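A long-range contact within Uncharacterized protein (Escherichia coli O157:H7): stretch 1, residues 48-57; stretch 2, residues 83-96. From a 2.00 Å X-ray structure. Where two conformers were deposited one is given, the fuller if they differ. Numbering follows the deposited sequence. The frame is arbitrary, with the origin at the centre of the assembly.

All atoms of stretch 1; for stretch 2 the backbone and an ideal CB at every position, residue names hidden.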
ATOM      1  N   VAL A  48       2.119   1.472   0.972  1.00 22.11           N
ATOM      2  CA  VAL A  48       1.880   2.471   1.999  1.00 22.82           C
ATOM      3  C   VAL A  48       1.818   1.830   3.373  1.00 24.44           C
ATOM      4  O   VAL A  48       1.032   0.901   3.616  1.00 25.20           O
ATOM      5  CB  VAL A  48       0.567   3.231   1.764  1.00 24.50           C
ATOM      6  CG1 VAL A  48       0.437   4.378   2.760  1.00 26.04           C
ATOM      7  CG2 VAL A  48       0.490   3.745   0.336  1.00 27.13           C
ATOM      8  N   HIS A  49       2.613   2.363   4.295  1.00 24.02           N
ATOM      9  CA  HIS A  49       2.673   1.819   5.656  1.00 24.43           C
ATOM     10  C   HIS A  49       1.428   2.089   6.504  1.00 25.28           C
ATOM     11  O   HIS A  49       0.435   2.671   6.034  1.00 23.82           O
ATOM     12  CB  HIS A  49       3.938   2.325   6.383  1.00 24.98           C
ATOM     13  CG  HIS A  49       4.064   3.825   6.458  1.00 23.05           C
ATOM     14  ND1 HIS A  49       3.218   4.609   7.213  1.00 25.04           N
ATOM     15  CD2 HIS A  49       4.996   4.669   5.951  1.00 24.54           C
ATOM     16  CE1 HIS A  49       3.604   5.874   7.148  1.00 26.17           C
ATOM     17  NE2 HIS A  49       4.683   5.937   6.391  1.00 25.36           N
ATOM     18  N   GLU A  50       1.476   1.628   7.758  1.00 23.56           N
ATOM     19  CA  GLU A  50       0.374   1.774   8.695  1.00 26.68           C
ATOM     20  C   GLU A  50       0.464   3.143   9.409  1.00 27.55           C
ATOM     21  O   GLU A  50       0.964   4.126   8.831  1.00 28.61           O
ATOM     22  CB  GLU A  50       0.373   0.556   9.659  1.00 30.49           C
ATOM     23  CG  GLU A  50       0.237  -0.794   8.943  1.00 34.55           C
ATOM     24  CD  GLU A  50       0.395  -2.016   9.858  1.00 39.40           C
ATOM     25  OE1 GLU A  50       1.390  -2.080  10.591  1.00 39.89           O
ATOM     26  OE2 GLU A  50      -0.436  -2.949   9.804  1.00 41.17           O
ATOM     27  N   ASN A  51       0.035   3.213  10.664  1.00 29.41           N
ATOM     28  CA  ASN A  51       0.048   4.469  11.419  1.00 31.21           C
ATOM     29  C   ASN A  51       1.308   4.728  12.243  1.00 31.44           C
ATOM     30  O   ASN A  51       1.285   5.528  13.190  1.00 33.42           O
ATOM     31  CB  ASN A  51      -1.168   4.535  12.347  1.00 34.12           C
ATOM     32  CG  ASN A  51      -1.196   3.419  13.377  1.00 35.37           C
ATOM     33  OD1 ASN A  51      -0.463   2.448  13.286  1.00 30.78           O
ATOM     34  ND2 ASN A  51      -2.086   3.544  14.347  1.00 40.93           N
ATOM     35  N   ARG A  52       2.411   4.079  11.900  1.00 29.88           N
ATOM     36  CA  ARG A  52       3.634   4.241  12.666  1.00 29.16           C
ATOM     37  C   ARG A  52       4.906   4.281  11.821  1.00 29.88           C
ATOM     38  O   ARG A  52       5.967   3.864  12.279  1.00 27.01           O
ATOM     39  CB  ARG A  52       3.707   3.148  13.730  1.00 34.15           C
ATOM     40  CG  ARG A  52       3.464   1.734  13.219  1.00 33.66           C
ATOM     41  CD  ARG A  52       2.624   1.021  14.231  1.00 41.13           C
ATOM     42  NE  ARG A  52       2.548  -0.431  14.077  1.00 41.21           N
ATOM     43  CZ  ARG A  52       1.485  -1.108  13.676  1.00 42.10           C
ATOM     44  NH1 ARG A  52       0.376  -0.462  13.315  1.00 41.92           N
ATOM     45  NH2 ARG A  52       1.538  -2.437  13.627  1.00 41.65           N
ATOM     46  N   GLY A  53       4.787   4.795  10.599  1.00 25.31           N
ATOM     47  CA  GLY A  53       5.927   4.977   9.709  1.00 24.17           C
ATOM     48  C   GLY A  53       6.451   3.715   9.040  1.00 24.59           C
ATOM     49  O   GLY A  53       5.834   2.646   9.099  1.00 25.43           O
ATOM     50  N   LEU A  54       7.619   3.853   8.428  1.00 23.45           N
ATOM     51  CA  LEU A  54       8.222   2.813   7.637  1.00 22.17           C
ATOM     52  C   LEU A  54       9.026   1.875   8.519  1.00 25.03           C
ATOM     53  O   LEU A  54      10.216   2.096   8.730  1.00 26.55           O
ATOM     54  CB  LEU A  54       9.112   3.453   6.569  1.00 22.91           C
ATOM     55  CG  LEU A  54       9.774   2.478   5.583  1.00 22.95           C
ATOM     56  CD1 LEU A  54       8.741   1.661   4.843  1.00 22.14           C
ATOM     57  CD2 LEU A  54      10.645   3.250   4.605  1.00 23.88           C
ATOM     58  N   ASN A  55       8.359   0.866   9.066  1.00 22.30           N
ATOM     59  CA  ASN A  55       8.989  -0.051  10.002  1.00 22.16           C
ATOM     60  C   ASN A  55       9.462  -1.319   9.274  1.00 22.14           C
ATOM     61  O   ASN A  55       9.207  -1.469   8.083  1.00 21.14           O
ATOM     62  CB  ASN A  55       8.068  -0.317  11.221  1.00 25.33           C
ATOM     63  CG  ASN A  55       6.819  -1.133  10.891  1.00 28.16           C
ATOM     64  OD1 ASN A  55       6.606  -1.585   9.775  1.00 28.47           O
ATOM     65  ND2 ASN A  55       5.973  -1.307  11.901  1.00 29.29           N
ATOM     66  N   PRO A  56      10.170  -2.217   9.966  1.00 21.47           N
ATOM     67  CA  PRO A  56      10.685  -3.392   9.247  1.00 22.69           C
ATOM     68  C   PRO A  56       9.646  -4.294   8.553  1.00 22.39           C
ATOM     69  O   PRO A  56       9.984  -4.943   7.559  1.00 21.13           O
ATOM     70  CB  PRO A  56      11.458  -4.145  10.324  1.00 21.34           C
ATOM     71  CG  PRO A  56      11.926  -3.059  11.248  1.00 24.33           C
ATOM     72  CD  PRO A  56      10.757  -2.099  11.310  1.00 22.78           C
ATOM     73  N   TYR A  57       8.430  -4.367   9.085  1.00 20.92           N
ATOM     74  CA  TYR A  57       7.369  -5.161   8.459  1.00 21.78           C
ATOM     75  C   TYR A  57       7.037  -4.640   7.082  1.00 20.87           C
ATOM     76  O   TYR A  57       7.019  -5.400   6.117  1.00 23.18           O
ATOM     77  CB  TYR A  57       6.116  -5.167   9.338  1.00 24.56           C
ATOM     78  CG  TYR A  57       4.809  -5.455   8.613  1.00 25.42           C
ATOM     79  CD1 TYR A  57       4.563  -6.696   8.021  1.00 26.07           C
ATOM     80  CD2 TYR A  57       3.799  -4.496   8.572  1.00 25.90           C
ATOM     81  CE1 TYR A  57       3.345  -6.968   7.395  1.00 26.85           C
ATOM     82  CE2 TYR A  57       2.595  -4.750   7.954  1.00 26.70           C
ATOM     83  CZ  TYR A  57       2.361  -5.986   7.366  1.00 29.26           C
ATOM     84  OH  TYR A  57       1.139  -6.220   6.744  1.00 29.43           O
ATOM     85  N   UNK A  83      12.383  10.171  10.712  1.00 28.28           N
ATOM     86  CA  UNK A  83      12.236   8.785  10.262  1.00 26.23           C
ATOM     87  C   UNK A  83      11.691   7.851  11.318  1.00 25.21           C
ATOM     88  O   UNK A  83      11.542   8.243  12.483  1.00 24.24           O
ATOM     89  CB  UNK A  83      13.587   8.253   9.781  1.00 26.23           C
ATOM     90  N   UNK A  84      11.453   6.594  10.935  1.00 21.76           N
ATOM     91  CA  UNK A  84      11.037   5.601  11.892  1.00 25.82           C
ATOM     92  C   UNK A  84      11.997   5.650  13.111  1.00 26.02           C
ATOM     93  O   UNK A  84      13.212   5.465  12.974  1.00 27.86           O
ATOM     94  CB  UNK A  84      11.015   4.213  11.248  1.00 25.82           C
ATOM     95  N   UNK A  85      11.454   5.900  14.322  1.00 26.25           N
ATOM     96  CA  UNK A  85      12.303   6.060  15.506  1.00 24.98           C
ATOM     97  C   UNK A  85      12.807   4.783  16.175  1.00 23.08           C
ATOM     98  O   UNK A  85      13.516   4.870  17.170  1.00 24.91           O
ATOM     99  CB  UNK A  85      11.529   6.867  16.550  1.00 24.98           C
ATOM    100  N   UNK A  86      12.446   3.620  15.657  1.00 23.04           N
ATOM    101  CA  UNK A  86      12.931   2.350  16.175  1.00 26.44           C
ATOM    102  C   UNK A  86      11.903   1.511  16.902  1.00 25.51           C
ATOM    103  O   UNK A  86      12.141   0.313  17.156  1.00 24.68           O
ATOM    104  CB  UNK A  86      14.105   2.611  17.121  1.00 26.44           C
ATOM    105  N   UNK A  87      10.802   2.145  17.303  1.00 26.97           N
ATOM    106  CA  UNK A  87       9.701   1.435  17.946  1.00 27.89           C
ATOM    107  C   UNK A  87       8.355   1.986  17.489  1.00 30.73           C
ATOM    108  O   UNK A  87       8.221   3.178  17.200  1.00 26.28           O
ATOM    109  CB  UNK A  87       9.821   1.531  19.468  1.00 27.89           C
ATOM    110  N   UNK A  88       7.364   1.103  17.476  1.00 28.99           N
ATOM    111  CA  UNK A  88       6.046   1.447  16.984  1.00 32.98           C
ATOM    112  C   UNK A  88       5.291   2.482  17.825  1.00 33.44           C
ATOM    113  O   UNK A  88       4.560   3.293  17.266  1.00 31.82           O
ATOM    114  CB  UNK A  88       5.208   0.171  16.890  1.00 32.98           C
ATOM    115  N   UNK A  89       5.469   2.472  19.146  1.00 32.88           N
ATOM    116  CA  UNK A  89       4.795   3.457  20.005  1.00 35.55           C
ATOM    117  C   UNK A  89       5.221   4.887  19.652  1.00 34.51           C
ATOM    118  O   UNK A  89       4.388   5.789  19.531  1.00 33.18           O
ATOM    119  CB  UNK A  89       5.098   3.171  21.477  1.00 35.55           C
ATOM    120  N   UNK A  90       6.527   5.110  19.530  1.00 32.27           N
ATOM    121  CA  UNK A  90       7.021   6.432  19.191  1.00 32.63           C
ATOM    122  C   UNK A  90       6.633   6.751  17.743  1.00 32.05           C
ATOM    123  O   UNK A  90       6.293   7.893  17.431  1.00 29.94           O
ATOM    124  CB  UNK A  90       8.536   6.515  19.387  1.00 32.63           C
ATOM    125  N   UNK A  91       6.640   5.737  16.885  1.00 29.90           N
ATOM    126  CA  UNK A  91       6.247   5.910  15.495  1.00 27.91           C
ATOM    127  C   UNK A  91       4.823   6.433  15.409  1.00 31.32           C
ATOM    128  O   UNK A  91       4.545   7.346  14.642  1.00 29.01           O
ATOM    129  CB  UNK A  91       6.379   4.592  14.729  1.00 27.91           C
ATOM    130  N   UNK A  92       3.928   5.849  16.205  1.00 33.49           N
ATOM    131  CA  UNK A  92       2.514   6.268  16.236  1.00 37.26           C
ATOM    132  C   UNK A  92       2.349   7.707  16.692  1.00 36.36           C
ATOM    133  O   UNK A  92       1.609   8.471  16.089  1.00 34.80           O
ATOM    134  CB  UNK A  92       1.710   5.350  17.158  1.00 37.26           C
ATOM    135  N   UNK A  93       3.044   8.055  17.762  0.50 35.48           N
ATOM    136  CA  UNK A  93       3.029   9.405  18.290  0.50 37.89           C
ATOM    137  C   UNK A  93       3.543  10.427  17.276  0.50 35.17           C
ATOM    138  O   UNK A  93       2.943  11.480  17.085  0.50 36.26           O
ATOM    139  CB  UNK A  93       3.866   9.471  19.569  0.50 37.89           C
ATOM    140  N   UNK A  94       4.639  10.102  16.607  1.00 32.99           N
ATOM    141  CA  UNK A  94       5.207  11.000  15.608  1.00 33.50           C
ATOM    142  C   UNK A  94       4.287  11.172  14.405  1.00 34.16           C
ATOM    143  O   UNK A  94       4.139  12.285  13.897  1.00 33.32           O
ATOM    144  CB  UNK A  94       6.570  10.478  15.148  1.00 33.50           C
ATOM    145  N   UNK A  95       3.682  10.082  13.932  1.00 34.15           N
ATOM    146  CA  UNK A  95       2.862  10.174  12.718  1.00 32.53           C
ATOM    147  C   UNK A  95       1.661  11.096  12.949  1.00 36.73           C
ATOM    148  O   UNK A  95       1.244  11.803  12.042  1.00 35.36           O
ATOM    149  CB  UNK A  95       2.387   8.785  12.285  1.00 32.53           C
ATOM    150  N   UNK A  96       1.144  11.115  14.176  1.00 37.51           N
ATOM    151  CA  UNK A  96       0.058  12.027  14.553  1.00 44.76           C
ATOM    152  C   UNK A  96       0.414  13.509  14.442  1.00 44.43           C
ATOM    153  O   UNK A  96      -0.459  14.333  14.222  1.00 43.81           O
ATOM    154  CB  UNK A  96      -0.377  11.729  15.989  1.00 44.76           C
TER

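Position 83 has phi/psi of 87/176, and its ideal CB has nothing of stretch 1 within 5.5 Å. Positive phi favours glycine, and the residue is Gly-83.

At 84, CA-to-CB points toward stretch 1, and the ideal CB stands 3.4 Å from the O atom of Leu-54. A flat or long side chain could run along residues 52 to 56; an aromatic, a leucine or a methionine would all suit. The residue is Tyr-84, chi1 t. Its ring takes Asn-55 over one face, with CB of Asn-55 3.7 Å from the ring centroid and 23° off the normal, a CH-pi contact. At the ring edge lies the O atom of Arg-52, 3.3 Å from CD1 of Tyr-84; this carbonyl finds no hydrogen-bond partner in the model.

Positions 85, 86 and 87 offer little to stretch 1. With phi -81, position 85 tolerates many residues, proline included, and is Pro-85. At 86, phi/psi of 109/-17 would jam a CB against the preceding carbonyl, so glycine is called for: Gly-86. Position 87 points away and precedes a helix, where Asn, Asp, Ser or Thr could cap; Asn-87 does so, its OD1 accepting from the backbone N of position 90 at 2.9 Å.

At 88 the CB points sideways, 3.8 Å from CD of Arg-52 and 5.3 Å from ND2 of Asn-55. A guanidinium and an amide donor lie within reach of a short acid; Asp is apt, and Asn could meet part of the demand. Asp-88, chi1 m, divides its carboxylate. OD2 receives NE of Arg-52 at 2.8 Å and 160°, a salt bridge, while OD1 receives ND2 of Asn-55 at 3.1 Å and 175° and also the hydroxyl OH of Tyr-84 at 2.6 Å. Water 2 donates to OD2 and accepts from NH2 of Arg-52.

Positions 89 and 90 point away, and polar residues suit them: Asp-89 and Lys-90.

At 91 the CA lies 4.2 Å from the CA of Arg-52, and an ideal CB would sit 2.6 Å from the O atom of Arg-52, a clash. Only glycine fits this close approach: Gly-91.

At 92 the CB is sideways, 4.0 Å from the O atom of Asn-51. A long aliphatic or polar chain could lie over residues 51 and 52, although the nearby guanidinium makes a positive charge less obvious. The residue is Arg-92. Its NH1 lies over one face of the Arg-52 guanidinium, 3.7 Å from NE of Arg-52, while its NH2 bridges to OD1 of Asp-89 at 2.6 Å.

Positions 93 and 94 have no contact; many residues would do, and they are Glu-93 and Leu-94.

At 95 CA-to-CB points toward stretch 1, whose Gly-53 N and Glu-50 O offer a donor and an acceptor. A side-chain amide answers both. Gln-95 accepts at OE1 from N of Gly-53 (2.9 Å) and donates from NE2 to O of Glu-50 (3.1 Å, 148°).

Position 96 points sideways, free of contact; it is Gln-96.

Stretch 2, residues 83-96: GYPGNDDKGRELQQ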
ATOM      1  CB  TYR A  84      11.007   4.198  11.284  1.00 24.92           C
ATOM      2  CG  TYR A  84      10.512   3.148  12.242  1.00 26.04           C
ATOM      3  CD1 TYR A  84       9.174   3.116  12.607  1.00 28.88           C
ATOM      4  CD2 TYR A  84      11.377   2.185  12.784  1.00 22.88           C
ATOM      5  CE1 TYR A  84       8.707   2.200  13.519  1.00 25.68           C
ATOM      6  CE2 TYR A  84      10.912   1.236  13.670  1.00 24.07           C
ATOM      7  CZ  TYR A  84       9.568   1.259  14.043  1.00 25.67           C
ATOM      8  OH  TYR A  84       9.076   0.323  14.917  1.00 25.91           O
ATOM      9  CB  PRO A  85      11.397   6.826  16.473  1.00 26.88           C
ATOM     10  CG  PRO A  85      10.028   6.321  16.137  1.00 28.47           C
ATOM     11  CD  PRO A  85      10.028   6.093  14.656  1.00 27.51           C
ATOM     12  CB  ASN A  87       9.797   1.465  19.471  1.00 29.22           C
ATOM     13  CG  ASN A  87       9.687   2.856  20.026  1.00 30.47           C
ATOM     14  OD1 ASN A  87       8.598   3.288  20.397  1.00 31.02           O
ATOM     15  ND2 ASN A  87      10.821   3.573  20.111  1.00 31.36           N
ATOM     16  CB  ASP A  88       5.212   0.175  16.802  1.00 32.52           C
ATOM     17  CG  ASP A  88       5.563  -0.586  15.523  1.00 32.15           C
ATOM     18  OD1 ASP A  88       6.522  -0.218  14.803  1.00 28.75           O
ATOM     19  OD2 ASP A  88       4.868  -1.584  15.252  1.00 31.08           O
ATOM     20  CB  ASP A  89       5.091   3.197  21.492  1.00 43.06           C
ATOM     21  CG  ASP A  89       4.343   1.986  22.052  1.00 47.15           C
ATOM     22  OD1 ASP A  89       3.314   1.579  21.465  1.00 49.81           O
ATOM     23  OD2 ASP A  89       4.761   1.467  23.113  1.00 52.98           O
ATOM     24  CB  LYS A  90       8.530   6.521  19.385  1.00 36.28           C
ATOM     25  CG  LYS A  90       9.106   7.910  19.183  1.00 36.11           C
ATOM     26  CD  LYS A  90       8.594   8.884  20.220  1.00 45.18           C
ATOM     27  CE  LYS A  90       9.249  10.242  20.054  1.00 52.22           C
ATOM     28  NZ  LYS A  90       8.842  11.175  21.141  1.00 59.09           N
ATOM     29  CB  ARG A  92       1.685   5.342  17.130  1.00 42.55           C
ATOM     30  CG  ARG A  92       1.004   4.243  16.349  1.00 49.06           C
ATOM     31  CD  ARG A  92       0.161   3.299  17.194  1.00 56.12           C
ATOM     32  NE  ARG A  92       0.930   2.657  18.256  1.00 65.77           N
ATOM     33  CZ  ARG A  92       1.343   1.383  18.279  1.00 69.48           C
ATOM     34  NH1 ARG A  92       1.042   0.522  17.309  1.00 67.15           N
ATOM     35  NH2 ARG A  92       2.051   0.959  19.320  1.00 69.49           N
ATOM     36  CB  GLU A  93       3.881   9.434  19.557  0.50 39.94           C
ATOM     37  CG  GLU A  93       4.148  10.822  20.100  0.50 43.57           C
ATOM     38  CD  GLU A  93       5.067  10.784  21.309  0.50 49.95           C
ATOM     39  OE1 GLU A  93       5.228   9.687  21.907  0.50 56.20           O
ATOM     40  OE2 GLU A  93       5.621  11.842  21.665  0.50 49.29           O
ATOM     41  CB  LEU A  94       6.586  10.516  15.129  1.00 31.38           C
ATOM     42  CG  LEU A  94       7.717  10.637  16.156  1.00 33.56           C
ATOM     43  CD1 LEU A  94       8.985   9.970  15.630  1.00 34.03           C
ATOM     44  CD2 LEU A  94       8.003  12.088  16.523  1.00 34.44           C
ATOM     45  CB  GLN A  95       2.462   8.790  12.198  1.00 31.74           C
ATOM     46  CG  GLN A  95       1.811   8.843  10.828  1.00 32.16           C
ATOM     47  CD  GLN A  95       1.822   7.508  10.093  1.00 31.16           C
ATOM     48  OE1 GLN A  95       2.817   6.790  10.083  1.00 31.65           O
ATOM     49  NE2 GLN A  95       0.721   7.193   9.435  1.00 31.82           N
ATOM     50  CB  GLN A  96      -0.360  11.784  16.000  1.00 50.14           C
ATOM     51  CG  GLN A  96      -1.191  10.547  16.202  1.00 55.58           C
ATOM     52  CD  GLN A  96      -1.552  10.341  17.658  1.00 68.56           C
ATOM     53  OE1 GLN A  96      -0.931  10.919  18.565  1.00 64.41           O
ATOM     54  NE2 GLN A  96      -2.539   9.488  17.898  1.00 77.82           N
TER
HETATM   55  O   HOH W   1      -0.220   7.752  14.289  1.00 35.53           O
HETATM   56  O   HOH W   2       4.319  -3.569  13.400  1.00 21.68           O
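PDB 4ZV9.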